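Long-range contact in packaging protein UL32 (PDB 6XF9), which forms a pentameric ring required for herpesviral packaging and probably helps bring new capsids to nuclear replication compartments for genome cleavage and packaging: residues C415-L428 / I441-R453. Numbering follows the deposited sequence.
With ZN (zinc ion), chain Q.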
loop_
_atom_site.group_PDB
_atom_site.type_symbol
_atom_site.label_atom_id
_atom_site.label_comp_id
_atom_site.label_asym_id
_atom_site.label_seq_id
_atom_site.Cartn_x
_atom_site.Cartn_y
_atom_site.Cartn_z
ATOM N N CYS D 415 -33.259 -9.005 -3.854
ATOM C CA CYS D 415 -32.068 -8.231 -4.182
ATOM C C CYS D 415 -30.968 -9.201 -4.580
ATOM O O CYS D 415 -30.456 -9.923 -3.724
ATOM C CB CYS D 415 -31.635 -7.369 -3.010
ATOM S SG CYS D 415 -30.241 -6.293 -3.476
ATOM N N GLU D 416 -30.608 -9.227 -5.869
ATOM C CA GLU D 416 -29.577 -10.170 -6.311
ATOM C C GLU D 416 -28.208 -9.791 -5.762
ATOM O O GLU D 416 -27.362 -10.671 -5.566
ATOM C CB GLU D 416 -29.547 -10.268 -7.843
ATOM C CG GLU D 416 -28.956 -11.586 -8.351
ATOM C CD GLU D 416 -29.357 -11.928 -9.805
ATOM O OE1 GLU D 416 -29.894 -11.034 -10.489
ATOM O OE2 GLU D 416 -29.107 -13.076 -10.277
ATOM N N VAL D 417 -27.979 -8.501 -5.479
ATOM C CA VAL D 417 -26.720 -8.082 -4.850
ATOM C C VAL D 417 -26.565 -8.749 -3.496
ATOM O O VAL D 417 -25.624 -9.511 -3.275
ATOM C CB VAL D 417 -26.652 -6.550 -4.715
ATOM C CG1 VAL D 417 -25.501 -6.155 -3.817
ATOM C CG2 VAL D 417 -26.493 -5.917 -6.081
ATOM N N VAL D 418 -27.529 -8.541 -2.598
ATOM C CA VAL D 418 -27.466 -9.186 -1.287
ATOM C C VAL D 418 -27.477 -10.701 -1.432
ATOM O O VAL D 418 -26.750 -11.408 -0.722
ATOM C CB VAL D 418 -28.617 -8.708 -0.393
ATOM C CG1 VAL D 418 -28.743 -9.617 0.785
ATOM C CG2 VAL D 418 -28.368 -7.312 0.085
ATOM N N GLN D 419 -28.269 -11.238 -2.367
ATOM C CA GLN D 419 -28.224 -12.686 -2.569
ATOM C C GLN D 419 -26.808 -13.127 -2.920
ATOM O O GLN D 419 -26.304 -14.120 -2.385
ATOM C CB GLN D 419 -29.217 -13.134 -3.647
ATOM C CG GLN D 419 -29.388 -14.663 -3.703
ATOM C CD GLN D 419 -29.765 -15.203 -5.105
ATOM O OE1 GLN D 419 -29.535 -14.557 -6.133
ATOM N NE2 GLN D 419 -30.340 -16.401 -5.139
ATOM N N THR D 420 -26.143 -12.398 -3.823
ATOM C CA THR D 420 -24.807 -12.817 -4.248
ATOM C C THR D 420 -23.818 -12.766 -3.094
ATOM O O THR D 420 -23.020 -13.691 -2.913
ATOM C CB THR D 420 -24.315 -11.962 -5.409
ATOM O OG1 THR D 420 -25.180 -12.152 -6.538
ATOM C CG2 THR D 420 -22.919 -12.365 -5.801
ATOM N N LEU D 421 -23.841 -11.685 -2.314
ATOM C CA LEU D 421 -22.933 -11.593 -1.179
ATOM C C LEU D 421 -23.196 -12.692 -0.162
ATOM O O LEU D 421 -22.259 -13.227 0.435
ATOM C CB LEU D 421 -23.039 -10.222 -0.519
ATOM C CG LEU D 421 -22.437 -9.125 -1.381
ATOM C CD1 LEU D 421 -22.779 -7.801 -0.789
ATOM C CD2 LEU D 421 -20.941 -9.315 -1.453
ATOM N N VAL D 422 -24.447 -13.091 0.015
ATOM C CA VAL D 422 -24.716 -14.168 0.959
ATOM C C VAL D 422 -24.057 -15.460 0.492
ATOM O O VAL D 422 -23.487 -16.209 1.299
ATOM C CB VAL D 422 -26.234 -14.325 1.147
ATOM C CG1 VAL D 422 -26.554 -15.610 1.880
ATOM C CG2 VAL D 422 -26.781 -13.110 1.880
ATOM N N PHE D 423 -24.096 -15.736 -0.818
ATOM C CA PHE D 423 -23.461 -16.948 -1.342
ATOM C C PHE D 423 -21.945 -16.862 -1.326
ATOM O O PHE D 423 -21.268 -17.887 -1.180
ATOM C CB PHE D 423 -23.957 -17.232 -2.750
ATOM C CG PHE D 423 -25.224 -17.990 -2.758
ATOM C CD1 PHE D 423 -25.227 -19.326 -2.432
ATOM C CD2 PHE D 423 -26.420 -17.359 -2.993
ATOM C CE1 PHE D 423 -26.397 -20.037 -2.385
ATOM C CE2 PHE D 423 -27.602 -18.072 -2.940
ATOM C CZ PHE D 423 -27.584 -19.412 -2.638
ATOM N N LEU D 424 -21.394 -15.675 -1.551
ATOM C CA LEU D 424 -19.959 -15.493 -1.396
ATOM C C LEU D 424 -19.521 -15.803 0.037
ATOM O O LEU D 424 -18.590 -16.587 0.257
ATOM C CB LEU D 424 -19.592 -14.069 -1.822
ATOM C CG LEU D 424 -19.214 -13.950 -3.316
ATOM C CD1 LEU D 424 -20.178 -14.646 -4.264
ATOM C CD2 LEU D 424 -19.091 -12.497 -3.723
ATOM N N PHE D 425 -20.248 -15.272 1.030
ATOM C CA PHE D 425 -19.903 -15.501 2.435
ATOM C C PHE D 425 -20.015 -16.977 2.813
ATOM O O PHE D 425 -19.082 -17.555 3.377
ATOM C CB PHE D 425 -20.797 -14.644 3.326
ATOM C CG PHE D 425 -20.582 -14.861 4.798
ATOM C CD1 PHE D 425 -19.584 -14.188 5.477
ATOM C CD2 PHE D 425 -21.404 -15.711 5.509
ATOM C CE1 PHE D 425 -19.398 -14.375 6.834
ATOM C CE2 PHE D 425 -21.234 -15.902 6.864
ATOM C CZ PHE D 425 -20.224 -15.231 7.529
ATOM N N LYS D 426 -21.141 -17.620 2.504
ATOM C CA LYS D 426 -21.222 -19.056 2.761
ATOM C C LYS D 426 -20.077 -19.798 2.076
ATOM O O LYS D 426 -19.684 -20.889 2.514
ATOM C CB LYS D 426 -22.580 -19.603 2.311
ATOM C CG LYS D 426 -23.749 -19.043 3.101
ATOM C CD LYS D 426 -23.490 -19.092 4.606
ATOM C CE LYS D 426 -23.922 -20.415 5.174
ATOM N NZ LYS D 426 -23.400 -20.647 6.538
ATOM N N GLY D 427 -19.574 -19.250 0.969
ATOM C CA GLY D 427 -18.468 -19.885 0.268
ATOM C C GLY D 427 -17.149 -19.771 1.004
ATOM O O GLY D 427 -16.384 -20.737 1.079
ATOM N N LEU D 428 -16.839 -18.585 1.530
ATOM C CA LEU D 428 -15.598 -18.473 2.284
ATOM C C LEU D 428 -15.655 -19.340 3.536
ATOM O O LEU D 428 -14.628 -19.865 3.982
ATOM C CB LEU D 428 -15.305 -17.008 2.638
ATOM C CG LEU D 428 -16.195 -16.218 3.581
ATOM C CD1 LEU D 428 -16.007 -16.602 5.036
ATOM C CD2 LEU D 428 -15.861 -14.759 3.438
ATOM N N ILE D 441 -14.995 -9.690 1.078
ATOM C CA ILE D 441 -16.395 -10.087 1.107
ATOM C C ILE D 441 -17.042 -9.650 2.417
ATOM O O ILE D 441 -18.098 -9.003 2.433
ATOM C CB ILE D 441 -16.497 -11.604 0.894
ATOM C CG1 ILE D 441 -15.988 -11.960 -0.502
ATOM C CG2 ILE D 441 -17.907 -12.055 1.071
ATOM C CD1 ILE D 441 -15.837 -13.449 -0.768
ATOM N N ILE D 442 -16.382 -9.944 3.537
ATOM C CA ILE D 442 -16.937 -9.630 4.852
ATOM C C ILE D 442 -17.208 -8.136 4.999
ATOM O O ILE D 442 -18.222 -7.737 5.581
ATOM C CB ILE D 442 -15.999 -10.153 5.955
ATOM C CG1 ILE D 442 -16.132 -11.665 6.053
ATOM C CG2 ILE D 442 -16.315 -9.475 7.265
ATOM C CD1 ILE D 442 -15.096 -12.321 6.911
ATOM N N ARG D 443 -16.302 -7.282 4.520
ATOM C CA ARG D 443 -16.533 -5.844 4.683
ATOM C C ARG D 443 -17.635 -5.347 3.747
ATOM O O ARG D 443 -18.431 -4.482 4.131
ATOM C CB ARG D 443 -15.212 -5.059 4.574
ATOM C CG ARG D 443 -14.851 -4.331 3.299
ATOM C CD ARG D 443 -13.587 -3.437 3.510
ATOM N NE ARG D 443 -12.441 -4.174 4.068
ATOM C CZ ARG D 443 -11.957 -4.007 5.304
ATOM N NH1 ARG D 443 -12.516 -3.125 6.134
ATOM N NH2 ARG D 443 -10.914 -4.729 5.719
ATOM N N GLU D 444 -17.691 -5.840 2.508
ATOM C CA GLU D 444 -18.803 -5.434 1.637
ATOM C C GLU D 444 -20.136 -5.991 2.136
ATOM O O GLU D 444 -21.174 -5.337 2.023
ATOM C CB GLU D 444 -18.543 -5.876 0.196
ATOM C CG GLU D 444 -19.597 -5.425 -0.805
ATOM C CD GLU D 444 -19.748 -3.908 -0.907
ATOM O OE1 GLU D 444 -18.784 -3.192 -0.565
ATOM O OE2 GLU D 444 -20.820 -3.431 -1.367
ATOM N N LEU D 445 -20.134 -7.215 2.652
ATOM C CA LEU D 445 -21.360 -7.799 3.175
ATOM C C LEU D 445 -21.856 -7.057 4.401
ATOM O O LEU D 445 -23.065 -6.901 4.595
ATOM C CB LEU D 445 -21.125 -9.268 3.497
ATOM C CG LEU D 445 -22.237 -9.963 4.269
ATOM C CD1 LEU D 445 -23.582 -9.853 3.549
ATOM C CD2 LEU D 445 -21.836 -11.399 4.394
ATOM N N THR D 446 -20.952 -6.636 5.278
ATOM C CA THR D 446 -21.393 -5.851 6.427
ATOM C C THR D 446 -22.015 -4.534 5.992
ATOM O O THR D 446 -23.036 -4.111 6.544
ATOM C CB THR D 446 -20.232 -5.607 7.371
ATOM O OG1 THR D 446 -19.666 -6.870 7.736
ATOM C CG2 THR D 446 -20.733 -4.941 8.613
ATOM N N ALA D 447 -21.406 -3.864 5.009
ATOM C CA ALA D 447 -21.949 -2.599 4.519
ATOM C C ALA D 447 -23.349 -2.789 3.963
ATOM O O ALA D 447 -24.256 -2.007 4.260
ATOM C CB ALA D 447 -21.031 -1.993 3.462
ATOM N N GLN D 448 -23.552 -3.829 3.148
ATOM C CA GLN D 448 -24.877 -4.043 2.574
ATOM C C GLN D 448 -25.885 -4.461 3.633
ATOM O O GLN D 448 -27.033 -4.007 3.612
ATOM C CB GLN D 448 -24.801 -5.095 1.489
ATOM C CG GLN D 448 -23.856 -4.729 0.394
ATOM C CD GLN D 448 -24.434 -3.715 -0.549
ATOM O OE1 GLN D 448 -25.563 -3.242 -0.371
ATOM N NE2 GLN D 448 -23.670 -3.389 -1.584
ATOM N N LEU D 449 -25.478 -5.294 4.589
ATOM C CA LEU D 449 -26.401 -5.659 5.661
ATOM C C LEU D 449 -26.984 -4.427 6.339
ATOM O O LEU D 449 -28.183 -4.385 6.630
ATOM C CB LEU D 449 -25.705 -6.551 6.689
ATOM C CG LEU D 449 -25.549 -7.979 6.213
ATOM C CD1 LEU D 449 -25.039 -8.810 7.347
ATOM C CD2 LEU D 449 -26.904 -8.455 5.781
ATOM N N LYS D 450 -26.153 -3.411 6.607
ATOM C CA LYS D 450 -26.667 -2.215 7.287
ATOM C C LYS D 450 -27.540 -1.401 6.343
ATOM O O LYS D 450 -28.586 -0.871 6.743
ATOM C CB LYS D 450 -25.512 -1.365 7.822
ATOM C CG LYS D 450 -24.654 -2.125 8.837
ATOM C CD LYS D 450 -23.545 -1.278 9.474
ATOM C CE LYS D 450 -22.548 -2.148 10.275
ATOM N NZ LYS D 450 -23.140 -2.901 11.437
ATOM N N ARG D 451 -27.116 -1.300 5.081
ATOM C CA ARG D 451 -27.857 -0.564 4.068
ATOM C C ARG D 451 -29.241 -1.156 3.821
ATOM O O ARG D 451 -30.154 -0.440 3.396
ATOM C CB ARG D 451 -27.015 -0.541 2.795
ATOM C CG ARG D 451 -27.472 0.413 1.768
ATOM C CD ARG D 451 -26.392 0.619 0.750
ATOM N NE ARG D 451 -26.972 1.056 -0.507
ATOM C CZ ARG D 451 -27.130 0.241 -1.544
ATOM N NH1 ARG D 451 -26.745 -1.034 -1.419
ATOM N NH2 ARG D 451 -27.676 0.691 -2.685
ATOM N N HIS D 452 -29.423 -2.454 4.068
ATOM C CA HIS D 452 -30.709 -3.118 3.874
ATOM C C HIS D 452 -31.457 -3.320 5.182
ATOM O O HIS D 452 -32.427 -4.087 5.214
ATOM C CB HIS D 452 -30.525 -4.463 3.180
ATOM C CG HIS D 452 -30.081 -4.341 1.760
ATOM N ND1 HIS D 452 -28.759 -4.196 1.406
ATOM C CD2 HIS D 452 -30.783 -4.321 0.603
ATOM C CE1 HIS D 452 -28.666 -4.088 0.092
ATOM N NE2 HIS D 452 -29.880 -4.162 -0.418
ATOM N N ARG D 453 -31.001 -2.677 6.270
ATOM C CA ARG D 453 -31.650 -2.754 7.588
ATOM C C ARG D 453 -31.812 -4.188 8.088
ATOM O O ARG D 453 -32.847 -4.552 8.648
ATOM C CB ARG D 453 -32.990 -2.015 7.582
ATOM C CG ARG D 453 -32.879 -0.622 6.942
ATOM C CD ARG D 453 -34.184 0.167 6.957
ATOM N NE ARG D 453 -34.580 0.490 5.591
ATOM C CZ ARG D 453 -35.699 0.067 5.003
ATOM N NH1 ARG D 453 -36.580 -0.687 5.665
ATOM N NH2 ARG D 453 -35.939 0.413 3.746
HETATM ZN ZN ZN Q . -30.594 -4.368 -2.330
#
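Leu421 fits into the opposing helix between Glu444, Leu445 and Gln448: its CD1 lies 3.5 Å from Gln448 CG, while its CB meets Leu445 CD1. Leucine suits this place because its forked end can press on the aliphatic shafts of two polar residues. Those shafts are bent at chi2 (60° in Glu444, -77° in Gln448), which brings Gln448 NE2 to Glu444 OE2 (2.9 Å), meeting the carboxylate nearly along its C-O axis.

Helices 416-428 and 441-451 form an antiparallel hairpin, crossing at -142° with their axes 9.9 Å apart. Farther along, Leu445 returns the wedge, its CD2 sitting 3.6 Å from Phe425 CB, against the root of the aromatic side chain. Ile442 CG1 comes to the edge of the same ring. The branched Ile441 fills the dip between Leu424 and Leu428, setting CG2 and CD1 against Leu424 CB. Phe158 of helix 145-164 also packs on Ile441.

At the other end the hairpin closes on zinc. Cys415, at the N-cap, supplies SG and His452, just past its helix, supplies NE2; Cys191 and Cys192 complete the site. Val418 CG2 rests over one face of the imidazole, 3.4 Å from its centroid, a CH-pi contact for which a compact beta-branched residue is well shaped. ND1 donates to Gln448 O (2.8 Å), in the ring plane but from above the carbonyl plane. ND1 carries the proton, leaving NE2 to the metal; the second-shell carbonyl helps hold the ring's rotation and probably strengthens its donation to zinc. The zinc itself then ties together two helix ends whose other contacts are mostly apolar.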